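HAD superfamily hydrolase (Brucella suis biovar 1, PDB 6NQ4) probably acts as a phosphatase of the haloacid dehalogenase superfamily and carries a sodium ion at its metal site in this crystal. Local coordinates at residues S77-P80 against A86-S89; E125-I130 against V148-Y153. All coordinates share one frame; numbering follows the deposited sequence.

Contact 1: S77-P80 against A86-S89; sequences SPRP and AQMS
Q87 OE1 is gripped by two nitrogens of one guanidinium group, that of R79. The shorter bond runs from R79 NH2 to Q87 OE1 at 2.8 Å and is fairly straight, 159° at the hydrogen. The second, from R79 NH1 to the same Q87 OE1, is longer at 3.2 Å and more bent. The arginine thus meets the amide end-on, and both N-H groups converge on a single oxygen. That oxygen lies at the edge of the guanidinium, nearly in its plane. The amide is turned steeply against it, with the two planes 68° apart. NH1 and NH2 come to OE1 from the same face of the amide. NH2 is moderately tilted from the carbonyl plane, while NH1 stands well above it.

The two chains reach this point differently. Q87 runs straight out from its helix, with CG anti to the backbone N (chi1 175°) and CD anti again. R79 bends at chi3, and the two side chains cross at about a right angle. The fork fixes OE1 between two donors, and the positive charge would be expected to polarise the Q87 carbonyl. W44, one of the residues at the sodium site, touches both side chains.

The base of the arginine is held as well. S77 OG accepts from R79 N at 3.1 Å, which closes an ST turn, and R79 O accepts from T103 OG1. P80 follows at the N-cap position of helix 81-90. The contact therefore ties the loop after strand 70-75 to the helix that it leads into. This loop-to-helix passage at the C-terminal edge of a parallel sheet belongs to the Rossmann-like core of the haloacid dehalogenase fold.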
# COMPACT_ATOMS: atom_id res chain seq x y z
N SER A 77 1.44 -2.55 1.32
CA SER A 77 2.34 -3.65 1.67
C SER A 77 2.53 -4.57 0.46
O SER A 77 1.55 -4.92 -0.20
CB SER A 77 1.75 -4.47 2.80
OG SER A 77 2.58 -5.59 3.06
N PRO A 78 3.77 -4.98 0.17
CA PRO A 78 4.00 -5.95 -0.91
C PRO A 78 3.66 -7.37 -0.50
O PRO A 78 3.76 -8.27 -1.35
CB PRO A 78 5.51 -5.82 -1.15
CG PRO A 78 6.05 -5.51 0.22
CD PRO A 78 5.02 -4.59 0.84
N ARG A 79 3.34 -7.61 0.78
CA ARG A 79 2.99 -8.97 1.17
C ARG A 79 1.54 -9.26 0.83
O ARG A 79 0.69 -8.37 0.89
CB ARG A 79 3.22 -9.16 2.66
CG ARG A 79 4.70 -9.41 2.99
CD ARG A 79 4.93 -9.41 4.49
NE ARG A 79 4.85 -8.05 5.00
CZ ARG A 79 4.22 -7.68 6.11
NH1 ARG A 79 3.57 -8.56 6.87
NH2 ARG A 79 4.22 -6.38 6.45
N PRO A 80 1.22 -10.50 0.47
CA PRO A 80 -0.19 -10.88 0.33
C PRO A 80 -0.93 -10.67 1.64
O PRO A 80 -0.35 -10.68 2.73
CB PRO A 80 -0.11 -12.37 -0.03
CG PRO A 80 1.24 -12.51 -0.69
CD PRO A 80 2.13 -11.61 0.11
N ALA A 86 -1.82 -11.38 9.77
CA ALA A 86 -1.10 -11.97 10.90
C ALA A 86 -0.29 -10.91 11.64
O ALA A 86 -0.27 -10.88 12.88
CB ALA A 86 -0.17 -13.08 10.40
N GLN A 87 0.37 -10.03 10.90
CA GLN A 87 1.14 -8.97 11.55
C GLN A 87 0.23 -8.04 12.35
O GLN A 87 0.57 -7.67 13.48
CB GLN A 87 1.94 -8.20 10.51
CG GLN A 87 2.65 -7.03 11.12
CD GLN A 87 3.42 -6.28 10.07
OE1 GLN A 87 2.96 -6.17 8.93
NE2 GLN A 87 4.59 -5.75 10.44
N MET A 88 -0.93 -7.67 11.79
CA MET A 88 -1.87 -6.84 12.54
C MET A 88 -2.30 -7.53 13.82
O MET A 88 -2.42 -6.88 14.87
CB MET A 88 -3.11 -6.55 11.68
CG MET A 88 -2.87 -5.50 10.61
SD MET A 88 -4.41 -4.85 9.97
CE MET A 88 -5.11 -6.32 9.33
N SER A 89 -2.57 -8.84 13.77
CA SER A 89 -2.96 -9.57 14.97
C SER A 89 -1.86 -9.52 16.02
O SER A 89 -2.13 -9.30 17.21
CB SER A 89 -3.32 -11.02 14.62
OG SER A 89 -4.50 -11.02 13.85

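Contact 2: E125-I130 against V148-Y153; sequences ERELAI and VCTGLY. With EDO (1,2-ethanediol), chain E.
E127 and T150 meet side by side, their side chains sliding past each other in opposite directions. T150 OG1 donates a hydrogen bond to E127 OE1 at 2.7 Å. The hydroxyl comes from above the carboxylate plane, 44° out of it. The same hydroxyl oxygen also lies against the base of the glutamate, with T150 OG1 3.1 Å from E127 CB.

The torsions explain this. In T150, OG1 sits between the backbone N and the carbonyl carbon (chi1 59°), where it faces the glutamate. The methyl CG2 takes the place beside the backbone N and turns to I130. There I130 CG2 and T150 CG2 meet tip to tip at 4.0 Å. E127 sends CG beside its backbone N (chi1 -79°) and then runs extended, which carries the carboxylate alongside T150 toward G151. The threonine thus splits its two branches, one polar and one apolar, between two residues of the same 3-10 segment.

Each carboxylate oxygen has further partners. E127 OE1 also accepts from C124 N, so the backbone just before the 3-10 turn helps to hold the group. A water may donate to E127 OE1 at 2.8 Å and to L152 O at 2.7 Å, joining the two segments a second time. E127 OE2 accepts from O1 of an ethanediol at 2.8 Å; this molecule is probably from the crystallisation liquor. G151 brings only backbone up to the carboxylate.

Several donors around one carboxylate would be expected to favour its charged form. The chemistry implies a glutamate fixed in place by a buried threonine and by backbone, with E127 OE2 turned to the ethanediol, which may mark a pocket.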
# COMPACT_ATOMS: atom_id res chain seq x y z
N GLU A 125 13.66 -12.02 2.34
CA GLU A 125 13.22 -13.41 2.28
C GLU A 125 11.73 -13.56 2.57
O GLU A 125 11.04 -14.34 1.90
CB GLU A 125 14.03 -14.25 3.26
CG GLU A 125 13.81 -15.73 3.10
CD GLU A 125 14.66 -16.54 4.05
OE1 GLU A 125 14.13 -17.53 4.59
OE2 GLU A 125 15.84 -16.18 4.25
N ARG A 126 11.21 -12.82 3.55
CA ARG A 126 9.80 -12.96 3.88
C ARG A 126 8.93 -12.57 2.69
O ARG A 126 7.86 -13.16 2.46
CB ARG A 126 9.47 -12.12 5.11
CG ARG A 126 7.99 -12.02 5.45
CD ARG A 126 7.36 -13.40 5.62
NE ARG A 126 5.96 -13.24 6.02
CZ ARG A 126 5.01 -14.14 5.81
NH1 ARG A 126 5.27 -15.30 5.20
NH2 ARG A 126 3.78 -13.85 6.22
N GLU A 127 9.36 -11.57 1.93
CA GLU A 127 8.60 -11.07 0.80
C GLU A 127 8.52 -12.07 -0.36
O GLU A 127 7.75 -11.82 -1.30
CB GLU A 127 9.16 -9.71 0.36
CG GLU A 127 8.68 -8.55 1.26
CD GLU A 127 9.54 -7.29 1.19
OE1 GLU A 127 10.55 -7.25 0.44
OE2 GLU A 127 9.20 -6.33 1.91
N LEU A 128 9.25 -13.18 -0.31
CA LEU A 128 9.06 -14.25 -1.29
C LEU A 128 7.65 -14.86 -1.24
O LEU A 128 7.26 -15.57 -2.17
CB LEU A 128 10.08 -15.37 -1.07
CG LEU A 128 11.55 -14.99 -1.27
CD1 LEU A 128 12.43 -16.19 -0.87
CD2 LEU A 128 11.79 -14.58 -2.70
N ALA A 129 6.89 -14.60 -0.18
CA ALA A 129 5.51 -15.07 -0.10
C ALA A 129 4.65 -14.62 -1.29
O ALA A 129 3.67 -15.30 -1.63
CB ALA A 129 4.89 -14.62 1.23
N ILE A 130 5.00 -13.50 -1.94
CA ILE A 130 4.23 -13.00 -3.07
C ILE A 130 4.19 -13.99 -4.23
O ILE A 130 3.26 -13.94 -5.05
CB ILE A 130 4.78 -11.61 -3.50
CG1 ILE A 130 3.76 -10.85 -4.37
CG2 ILE A 130 6.14 -11.77 -4.21
CD1 ILE A 130 4.16 -9.40 -4.66
N VAL A 148 11.10 -8.43 -10.18
CA VAL A 148 10.04 -8.10 -9.23
C VAL A 148 10.70 -7.53 -8.00
O VAL A 148 11.57 -8.18 -7.39
CB VAL A 148 9.18 -9.32 -8.89
CG1 VAL A 148 8.13 -8.95 -7.84
CG2 VAL A 148 8.49 -9.85 -10.16
N CYS A 149 10.30 -6.32 -7.62
CA CYS A 149 10.87 -5.65 -6.47
C CYS A 149 9.79 -5.51 -5.41
O CYS A 149 8.82 -4.75 -5.58
CB CYS A 149 11.42 -4.28 -6.87
SG CYS A 149 12.13 -3.37 -5.49
N THR A 150 9.96 -6.24 -4.31
CA THR A 150 9.08 -6.10 -3.16
C THR A 150 9.63 -5.15 -2.11
O THR A 150 8.87 -4.68 -1.27
CB THR A 150 8.86 -7.46 -2.49
OG1 THR A 150 10.12 -7.99 -2.07
CG2 THR A 150 8.17 -8.43 -3.44
N GLY A 151 10.93 -4.83 -2.16
CA GLY A 151 11.55 -3.98 -1.16
C GLY A 151 13.06 -4.07 -1.29
O GLY A 151 13.58 -4.58 -2.28
N LEU A 152 13.76 -3.57 -0.29
CA LEU A 152 15.21 -3.70 -0.28
C LEU A 152 15.59 -5.04 0.36
O LEU A 152 14.84 -5.61 1.15
CB LEU A 152 15.87 -2.54 0.48
CG LEU A 152 15.97 -1.18 -0.24
CD1 LEU A 152 14.60 -0.59 -0.61
CD2 LEU A 152 16.76 -0.21 0.63
N TYR A 153 16.78 -5.56 0.01
CA TYR A 153 17.24 -6.82 0.60
C TYR A 153 17.36 -6.73 2.11
O TYR A 153 16.99 -7.66 2.83
CB TYR A 153 18.58 -7.25 -0.01
CG TYR A 153 18.47 -7.67 -1.45
CD1 TYR A 153 17.70 -8.77 -1.82
CD2 TYR A 153 19.13 -6.96 -2.46
CE1 TYR A 153 17.59 -9.16 -3.14
CE2 TYR A 153 19.02 -7.33 -3.78
CZ TYR A 153 18.25 -8.43 -4.12
OH TYR A 153 18.16 -8.79 -5.45
C1 EDO E . 9.08 -3.41 3.51
O1 EDO E . 9.64 -3.61 2.21
C2 EDO E . 8.89 -1.93 3.76
O2 EDO E . 7.86 -1.45 2.90
O HOH W 1 12.26 -5.60 1.88

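Contact 1 lies at the surface and contact 2 is buried. Contact 1 stays within the unit of the six-stranded parallel sheet, between a loop and its following helix. Contact 2 belongs to the five-stranded sheet and joins the loop after strand 118-122 to the end of strand 146-149. The first is purely polar, an arginine on a neutral amide. The second combines a carboxylate, a hydroxyl and methyl groups, with water and ethanediol beside them. Their centres are about 13 Å apart. P78 bridges them: its CG lies 3.3 Å from T150 O, and its ring also touches E127. P80 packs near A129. The two sheet units therefore meet here.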